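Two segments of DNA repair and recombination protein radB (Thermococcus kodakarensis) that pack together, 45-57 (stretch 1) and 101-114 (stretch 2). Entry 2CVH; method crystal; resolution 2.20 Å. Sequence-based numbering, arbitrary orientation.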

# COMPACT_ATOMS: atom_id res chain seq x y z
N GLY A 45 -4.15 2.23 15.13
CA GLY A 45 -3.99 2.88 16.43
C GLY A 45 -2.57 3.18 16.86
O GLY A 45 -2.35 3.75 17.94
N LYS A 46 -1.60 2.85 16.02
CA LYS A 46 -0.21 3.09 16.35
C LYS A 46 0.43 3.87 15.22
O LYS A 46 -0.25 4.26 14.28
CB LYS A 46 0.53 1.77 16.57
CG LYS A 46 -0.24 0.84 17.50
CD LYS A 46 0.38 -0.53 17.58
CE LYS A 46 -0.63 -1.51 18.15
NZ LYS A 46 -1.90 -1.54 17.36
N LYS A 47 1.72 4.11 15.32
CA LYS A 47 2.40 4.88 14.29
C LYS A 47 2.43 4.18 12.94
O LYS A 47 2.40 2.95 12.84
CB LYS A 47 3.81 5.26 14.75
CG LYS A 47 3.84 6.21 15.95
CD LYS A 47 5.25 6.27 16.53
CE LYS A 47 5.44 7.43 17.51
NZ LYS A 47 6.80 8.04 17.36
N VAL A 48 2.49 5.00 11.90
CA VAL A 48 2.52 4.51 10.55
C VAL A 48 3.62 5.28 9.87
O VAL A 48 3.58 6.52 9.88
CB VAL A 48 1.22 4.86 9.80
CG1 VAL A 48 1.32 4.46 8.32
CG2 VAL A 48 0.06 4.19 10.44
N ALA A 49 4.61 4.57 9.33
CA ALA A 49 5.70 5.21 8.60
C ALA A 49 5.14 5.30 7.20
O ALA A 49 4.80 4.28 6.61
CB ALA A 49 6.97 4.34 8.61
N TYR A 50 5.03 6.50 6.66
CA TYR A 50 4.45 6.66 5.35
C TYR A 50 5.42 7.37 4.43
O TYR A 50 5.70 8.55 4.59
CB TYR A 50 3.11 7.43 5.51
CG TYR A 50 2.14 7.27 4.35
CD1 TYR A 50 2.46 7.76 3.07
CD2 TYR A 50 0.90 6.64 4.54
CE1 TYR A 50 1.56 7.63 2.00
CE2 TYR A 50 -0.01 6.51 3.48
CZ TYR A 50 0.33 7.01 2.20
OH TYR A 50 -0.53 6.85 1.13
N VAL A 51 5.99 6.62 3.50
CA VAL A 51 6.94 7.17 2.54
C VAL A 51 6.12 7.60 1.34
O VAL A 51 5.65 6.76 0.56
CB VAL A 51 8.01 6.13 2.14
CG1 VAL A 51 8.99 6.73 1.16
CG2 VAL A 51 8.74 5.62 3.40
N ASP A 52 5.88 8.90 1.25
CA ASP A 52 5.06 9.44 0.19
C ASP A 52 5.86 10.14 -0.87
O ASP A 52 6.09 11.34 -0.79
CB ASP A 52 4.03 10.40 0.76
CG ASP A 52 2.92 10.72 -0.23
OD1 ASP A 52 2.80 10.05 -1.28
OD2 ASP A 52 2.15 11.65 0.05
N THR A 53 6.22 9.38 -1.89
CA THR A 53 7.00 9.91 -2.99
C THR A 53 6.08 10.52 -4.04
O THR A 53 6.48 11.40 -4.77
CB THR A 53 7.84 8.79 -3.62
OG1 THR A 53 8.27 7.89 -2.59
CG2 THR A 53 9.08 9.36 -4.29
N GLU A 54 4.83 10.05 -4.06
CA GLU A 54 3.83 10.48 -5.03
C GLU A 54 2.89 11.61 -4.57
O GLU A 54 2.02 12.06 -5.32
CB GLU A 54 3.02 9.24 -5.47
CG GLU A 54 2.18 9.40 -6.75
CD GLU A 54 0.72 8.99 -6.57
OE1 GLU A 54 -0.16 9.88 -6.63
OE2 GLU A 54 0.45 7.78 -6.35
N GLY A 55 3.05 12.09 -3.34
CA GLY A 55 2.16 13.13 -2.88
C GLY A 55 0.72 12.65 -2.89
O GLY A 55 -0.20 13.42 -3.14
N GLY A 56 0.52 11.36 -2.62
CA GLY A 56 -0.82 10.79 -2.57
C GLY A 56 -1.45 10.89 -1.20
O GLY A 56 -2.63 10.59 -1.03
N PHE A 57 -0.68 11.31 -0.20
CA PHE A 57 -1.18 11.42 1.18
C PHE A 57 -1.86 12.76 1.44
O PHE A 57 -1.29 13.82 1.18
CB PHE A 57 -0.05 11.22 2.20
CG PHE A 57 -0.51 11.37 3.61
CD1 PHE A 57 -0.48 12.61 4.24
CD2 PHE A 57 -1.00 10.28 4.31
CE1 PHE A 57 -0.95 12.75 5.55
CE2 PHE A 57 -1.47 10.42 5.62
CZ PHE A 57 -1.45 11.65 6.24
N THR A 101 14.28 4.16 12.18
CA THR A 101 13.14 5.00 12.56
C THR A 101 12.00 4.12 13.06
O THR A 101 11.32 4.43 14.04
CB THR A 101 12.61 5.79 11.35
OG1 THR A 101 13.69 6.46 10.69
CG2 THR A 101 11.54 6.82 11.79
N VAL A 102 11.77 3.02 12.35
CA VAL A 102 10.70 2.10 12.71
C VAL A 102 11.04 1.31 13.96
O VAL A 102 12.02 0.58 13.98
CB VAL A 102 10.41 1.10 11.55
CG1 VAL A 102 9.27 0.15 11.94
CG2 VAL A 102 10.08 1.85 10.26
N ASP A 103 10.20 1.43 14.98
CA ASP A 103 10.40 0.70 16.23
C ASP A 103 9.11 0.00 16.59
O ASP A 103 8.16 0.02 15.81
CB ASP A 103 10.79 1.66 17.36
CG ASP A 103 9.98 2.95 17.33
OD1 ASP A 103 10.58 4.03 17.20
OD2 ASP A 103 8.73 2.88 17.44
N SER A 104 9.05 -0.55 17.79
CA SER A 104 7.86 -1.25 18.25
C SER A 104 6.60 -0.38 18.41
O SER A 104 5.53 -0.88 18.76
CB SER A 104 8.18 -1.97 19.56
OG SER A 104 8.97 -1.14 20.40
N ASN A 105 6.73 0.93 18.19
CA ASN A 105 5.60 1.85 18.30
C ASN A 105 4.79 1.91 17.01
O ASN A 105 3.67 2.42 16.99
CB ASN A 105 6.07 3.26 18.65
CG ASN A 105 6.18 3.49 20.14
OD1 ASN A 105 7.11 4.17 20.60
ND2 ASN A 105 5.23 2.98 20.91
N PHE A 106 5.39 1.41 15.93
CA PHE A 106 4.76 1.37 14.62
C PHE A 106 3.89 0.13 14.38
O PHE A 106 4.24 -0.99 14.80
CB PHE A 106 5.84 1.45 13.54
CG PHE A 106 6.46 2.79 13.43
CD1 PHE A 106 7.23 3.30 14.48
CD2 PHE A 106 6.28 3.56 12.30
CE1 PHE A 106 7.81 4.57 14.40
CE2 PHE A 106 6.85 4.83 12.20
CZ PHE A 106 7.62 5.34 13.26
N ALA A 107 2.76 0.34 13.71
CA ALA A 107 1.85 -0.76 13.37
C ALA A 107 1.90 -1.06 11.89
O ALA A 107 1.63 -2.19 11.48
CB ALA A 107 0.42 -0.43 13.78
N LEU A 108 2.41 -0.11 11.10
CA LEU A 108 2.41 -0.25 9.66
C LEU A 108 3.40 0.66 8.96
O LEU A 108 3.71 1.74 9.46
CB LEU A 108 1.00 0.13 9.15
CG LEU A 108 0.56 0.05 7.68
CD1 LEU A 108 0.40 -1.44 7.33
CD2 LEU A 108 -0.77 0.80 7.47
N VAL A 109 3.85 0.23 7.78
CA VAL A 109 4.74 1.02 6.93
C VAL A 109 3.99 1.07 5.60
O VAL A 109 3.37 0.08 5.20
CB VAL A 109 6.15 0.33 6.71
CG1 VAL A 109 7.01 1.16 5.77
CG2 VAL A 109 6.88 0.12 8.04
N VAL A 110 4.03 2.21 4.92
CA VAL A 110 3.37 2.38 3.63
C VAL A 110 4.35 3.10 2.76
O VAL A 110 4.96 4.08 3.19
CB VAL A 110 2.07 3.26 3.71
CG1 VAL A 110 1.48 3.41 2.31
CG2 VAL A 110 1.04 2.66 4.69
N VAL A 111 4.60 2.56 1.57
CA VAL A 111 5.50 3.23 0.64
C VAL A 111 4.62 3.57 -0.55
O VAL A 111 3.79 2.76 -0.96
CB VAL A 111 6.71 2.35 0.22
CG1 VAL A 111 7.65 3.16 -0.67
CG2 VAL A 111 7.46 1.86 1.47
N ASP A 112 4.75 4.79 -1.06
CA ASP A 112 3.91 5.23 -2.16
C ASP A 112 4.72 6.14 -3.05
O ASP A 112 4.73 7.35 -2.84
CB ASP A 112 2.70 5.97 -1.56
CG ASP A 112 1.66 6.40 -2.60
OD1 ASP A 112 1.91 6.31 -3.83
OD2 ASP A 112 0.58 6.82 -2.17
N SER A 113 5.30 5.61 -4.11
CA SER A 113 5.19 4.21 -4.49
C SER A 113 6.55 3.75 -4.97
O SER A 113 7.19 2.92 -4.33
CB SER A 113 4.18 4.08 -5.63
OG SER A 113 4.47 4.99 -6.68
N ILE A 114 6.96 4.34 -6.09
CA ILE A 114 8.24 4.15 -6.81
C ILE A 114 8.17 3.47 -8.20
O ILE A 114 8.43 2.27 -8.35
CB ILE A 114 9.40 3.53 -5.93
CG1 ILE A 114 10.75 3.90 -6.55
CG2 ILE A 114 9.29 2.00 -5.79
CD1 ILE A 114 11.94 3.35 -5.82
O HOH W 1 8.37 5.58 18.61

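What joins the two backbones? Strand 47-52 lies beside strand 108-112 in parallel, their axes 14° apart and 4.6 Å at closest approach, and the odd-numbered residues of the first do the bonding. K47 N donates to N105 O (3.1 Å) and K47 O accepts from A107 N (2.8 Å). A49 N then reaches L108 O (3.0 Å) while A49 O takes V110 N (2.8 Å), and V51 repeats the pattern, its N to V110 O (2.8 Å) and its O to D112 N (2.7 Å). The even-numbered residues between them add CA-H...O contacts, such as V48 CA to L108 O (3.2 Å). K47 pairs with F106 but V48 with L108, so the register slips by one residue: a beta bulge that leaves A107 as the extra residue, its CB turned toward stretch 1 and 3.6 Å from K46 CB.

How does the ladder end? D112 O collects two amides at once, T53 N at 2.7 Å and E54 N at 3.0 Å, so stretch 1 stays tied to stretch 2 as it leaves the strand. The carboxylate of D52 holds the following loop in place: OD1 accepts from G56 N (3.0 Å) and OD2 from F57 N (2.9 Å). Glycine suits position 56 because a CB there would point toward stretch 2 and come 3.0 Å from D112 OD2, a clash.

Which apolar side chains pack across the strands? On one face, F106 lies beneath the lysine: K47 CB sits 3.7 Å from the ring centroid, almost on the ring normal, and the aliphatic chain carries on to bring K47 CD within 3.7 Å of F106 CE1. The small A49 leaves room for this ring, with its CB 3.6 Å from F106 CE2, and farther along V51 CB meets V111 CG1 at 4.1 Å. On the other face, V48 CG1 touches V110 CG2 (4.1 Å), and V110 CG1 lies over the ring of Y50, 3.9 Å from its centroid. The branched valines fill their buried positions without bringing polar groups into them, while Y50 brings in one hydroxyl.

Where do polar and charged side chains enter? Beyond the Y50 ring, its hydroxyl makes a weak hydrogen bond, Y50 OH to D112 OD2, at 3.5 Å. D112 is buried and has acidic neighbours: E54 OE2 is 3.3 Å from D112 OD1, and D52 OD1 is 4.0 Å from D112 OD2. These are pairs of like charge, so the weak tyrosine bond and the backbone bonds at D112, rather than any carboxylate pairing, supply the attraction here. At the other end, K47 stretches out to the more exposed margin, where its NZ donates to water 1 (3.2 Å). That water lies 2.7 Å from N105 OD1 and 3.0 Å from D103 OD2, linking the lysine to the turn that precedes the second strand.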